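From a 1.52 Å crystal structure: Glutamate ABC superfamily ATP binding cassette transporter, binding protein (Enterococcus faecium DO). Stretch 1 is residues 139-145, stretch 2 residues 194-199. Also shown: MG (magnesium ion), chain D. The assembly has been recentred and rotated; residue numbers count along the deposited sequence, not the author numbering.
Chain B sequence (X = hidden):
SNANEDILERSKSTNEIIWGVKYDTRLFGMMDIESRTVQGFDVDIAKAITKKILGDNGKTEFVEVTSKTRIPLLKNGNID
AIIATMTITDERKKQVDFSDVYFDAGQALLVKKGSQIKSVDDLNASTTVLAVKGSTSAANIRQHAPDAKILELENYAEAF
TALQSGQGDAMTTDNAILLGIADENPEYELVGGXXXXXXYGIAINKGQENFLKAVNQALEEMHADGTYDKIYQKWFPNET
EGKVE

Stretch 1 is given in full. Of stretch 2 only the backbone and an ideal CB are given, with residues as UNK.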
# COMPACT_ATOMS: atom_id res chain seq x y z
N ALA B 139 13.81 -11.87 5.47
CA ALA B 139 13.56 -12.53 4.20
C ALA B 139 13.45 -11.53 3.06
O ALA B 139 13.98 -11.77 1.97
CB ALA B 139 12.30 -13.40 4.30
N ASN B 140 12.78 -10.39 3.27
CA ASN B 140 12.68 -9.40 2.20
C ASN B 140 14.04 -8.83 1.83
O ASN B 140 14.28 -8.49 0.66
CB ASN B 140 11.74 -8.26 2.59
CG ASN B 140 10.26 -8.66 2.56
OD1 ASN B 140 9.88 -9.64 1.93
ND2 ASN B 140 9.43 -7.88 3.28
N ILE B 141 14.94 -8.67 2.81
CA ILE B 141 16.28 -8.20 2.47
C ILE B 141 16.98 -9.22 1.59
O ILE B 141 17.64 -8.86 0.61
CB ILE B 141 17.12 -7.91 3.72
CG1 ILE B 141 16.78 -6.55 4.28
CG2 ILE B 141 18.59 -7.86 3.31
CD1 ILE B 141 17.24 -5.41 3.42
N ARG B 142 16.87 -10.50 1.95
CA ARG B 142 17.58 -11.50 1.17
C ARG B 142 17.11 -11.51 -0.27
O ARG B 142 17.85 -11.94 -1.16
CB ARG B 142 17.42 -12.88 1.83
CG ARG B 142 18.04 -12.91 3.23
CD ARG B 142 18.08 -14.29 3.90
NE ARG B 142 18.92 -14.27 5.10
CZ ARG B 142 18.46 -14.25 6.35
NH1 ARG B 142 17.15 -14.26 6.56
NH2 ARG B 142 19.29 -14.23 7.39
N GLN B 143 15.92 -11.00 -0.54
CA GLN B 143 15.45 -10.86 -1.91
C GLN B 143 15.91 -9.56 -2.56
O GLN B 143 16.44 -9.57 -3.68
CB GLN B 143 13.93 -10.95 -1.93
CG GLN B 143 13.32 -10.65 -3.28
CD GLN B 143 11.84 -10.92 -3.30
OE1 GLN B 143 11.36 -11.75 -2.55
NE2 GLN B 143 11.11 -10.21 -4.15
N HIS B 144 15.71 -8.43 -1.88
CA HIS B 144 15.99 -7.14 -2.50
C HIS B 144 17.45 -6.74 -2.38
O HIS B 144 17.89 -5.83 -3.09
CB HIS B 144 15.08 -6.07 -1.87
CG HIS B 144 13.65 -6.21 -2.28
ND1 HIS B 144 12.71 -6.87 -1.51
CD2 HIS B 144 13.00 -5.80 -3.40
CE1 HIS B 144 11.54 -6.84 -2.13
NE2 HIS B 144 11.69 -6.21 -3.28
N ALA B 145 18.21 -7.40 -1.51
CA ALA B 145 19.64 -7.18 -1.34
C ALA B 145 20.30 -8.54 -1.15
O ALA B 145 20.85 -8.85 -0.09
CB ALA B 145 19.92 -6.25 -0.16
N UNK B 194 10.86 3.33 0.49
CA UNK B 194 10.47 1.97 0.84
C UNK B 194 10.73 1.05 -0.34
O UNK B 194 10.65 1.47 -1.50
CB UNK B 194 9.00 1.91 1.26
N UNK B 195 11.03 -0.22 -0.06
CA UNK B 195 11.27 -1.16 -1.15
C UNK B 195 10.34 -2.37 -1.09
O UNK B 195 10.50 -3.30 -1.88
CB UNK B 195 12.73 -1.63 -1.12
N UNK B 196 9.36 -2.35 -0.18
CA UNK B 196 8.25 -3.29 -0.24
C UNK B 196 6.97 -2.53 0.07
O UNK B 196 6.99 -1.40 0.57
CB UNK B 196 8.45 -4.46 0.73
N UNK B 197 5.83 -3.19 -0.17
CA UNK B 197 4.58 -2.75 0.43
C UNK B 197 4.25 -3.67 1.59
O UNK B 197 4.37 -4.88 1.47
CB UNK B 197 3.45 -2.73 -0.60
N UNK B 198 3.85 -3.09 2.73
CA UNK B 198 3.53 -3.86 3.94
C UNK B 198 2.16 -3.42 4.42
O UNK B 198 2.05 -2.63 5.36
CB UNK B 198 4.58 -3.66 5.03
N UNK B 199 1.09 -3.89 3.78
CA UNK B 199 -0.27 -3.55 4.25
C UNK B 199 -0.61 -4.32 5.52
O UNK B 199 -0.55 -5.55 5.54
CB UNK B 199 -1.31 -3.85 3.17
MG MG D . 3.82 1.21 -0.72

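Stretch 1 presents the last turns of a helix that ends at H144, with N140, I141 and H144 nearest to the loop and short strand of stretch 2.

At position 194 the backbone is extended (phi/psi -121/150) and the ideal CB finds nothing of stretch 1 within 5.5 Å, so the helix sets no preference. A small polar side chain could reach the water shell of the magnesium ion. The residue is T194, whose OG1 in the p rotamer lies 2.8 Å from the oxygen of water 1, a ligand of the metal.

At position 195 the CA-to-CB bond points toward the helix, and the ideal CB is 4.8 Å from H144 CD2, with the imidazole and the end of I141 within reach of a longer side chain. An apolar group, either a large aliphatic or an aromatic one, would suit this site. The deposited residue is F195, with chi1 at 54° (p). Its ring sets its edge toward the face of H144, with centroids 5.5 Å apart and planes at 60°; H144 CG and F195 CD1 approach to 3.8 Å. Farther along the ring, F195 CZ packs at 3.8 Å against I141 CD1. F195 O lies over one imidazole face without a hydrogen bond.

Position 196 also points toward stretch 1, its ideal CB 4.4 Å from N140 ND2 and 4.8 Å from H144 CE1. Little depth remains before these groups, which favours a compact side chain such as alanine, serine, valine or threonine. It is T196, with its methyl turned to the helix: CG2 lies 3.8 Å from both N140 ND2 and H144 CE1. T196 O accepts a hydrogen bond from water 1 at 2.8 Å.

At position 197 the CB is remote from the helix but close to the magnesium, so an oxygen-bearing side chain such as aspartate or asparagine is plausible. N197 coordinates the ion through OD1 at 2.1 Å.

Position 198 begins the strand. Its CB points sideways, its ideal position 6.7 Å from N140 ND2, yet a long side chain could bend back to that amide, where an acceptor would be welcome; glutamate or glutamine would serve. E198 does this with chi1 and chi2 both m, bringing OE2 to 3.1 Å from N140 ND2. The same OE2 accepts a hydrogen bond from T196 OG1 at 2.7 Å.

Position 199, out of reach of the helix, has a phi of -75° that admits proline among many residues; P199 occupies it.

Stretch 2, residues 194-199: TFTNEP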
# COMPACT_ATOMS: atom_id res chain seq x y z
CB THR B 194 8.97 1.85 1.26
OG1 THR B 194 8.11 2.31 0.22
CG2 THR B 194 8.70 2.63 2.56
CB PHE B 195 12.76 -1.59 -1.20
CG PHE B 195 13.31 -2.15 0.09
CD1 PHE B 195 13.26 -3.52 0.35
CD2 PHE B 195 13.88 -1.31 1.04
CE1 PHE B 195 13.78 -4.04 1.57
CE2 PHE B 195 14.40 -1.81 2.23
CZ PHE B 195 14.35 -3.16 2.50
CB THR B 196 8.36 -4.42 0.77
OG1 THR B 196 8.14 -3.89 2.09
CG2 THR B 196 9.72 -5.12 0.71
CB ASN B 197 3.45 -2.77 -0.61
CG ASN B 197 3.70 -1.79 -1.70
OD1 ASN B 197 4.23 -0.70 -1.46
ND2 ASN B 197 3.36 -2.17 -2.92
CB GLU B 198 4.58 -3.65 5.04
CG GLU B 198 6.02 -3.99 4.64
CD GLU B 198 6.30 -5.47 4.46
OE1 GLU B 198 5.70 -6.31 5.13
OE2 GLU B 198 7.17 -5.81 3.64
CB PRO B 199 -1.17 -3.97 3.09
CG PRO B 199 -0.37 -5.05 2.39
CD PRO B 199 1.07 -4.70 2.54
O HOH W 1 5.59 1.04 0.38
O HOH W 2 2.78 0.41 0.85
O HOH W 3 4.83 2.30 -2.18
O HOH W 4 2.14 1.26 -1.99
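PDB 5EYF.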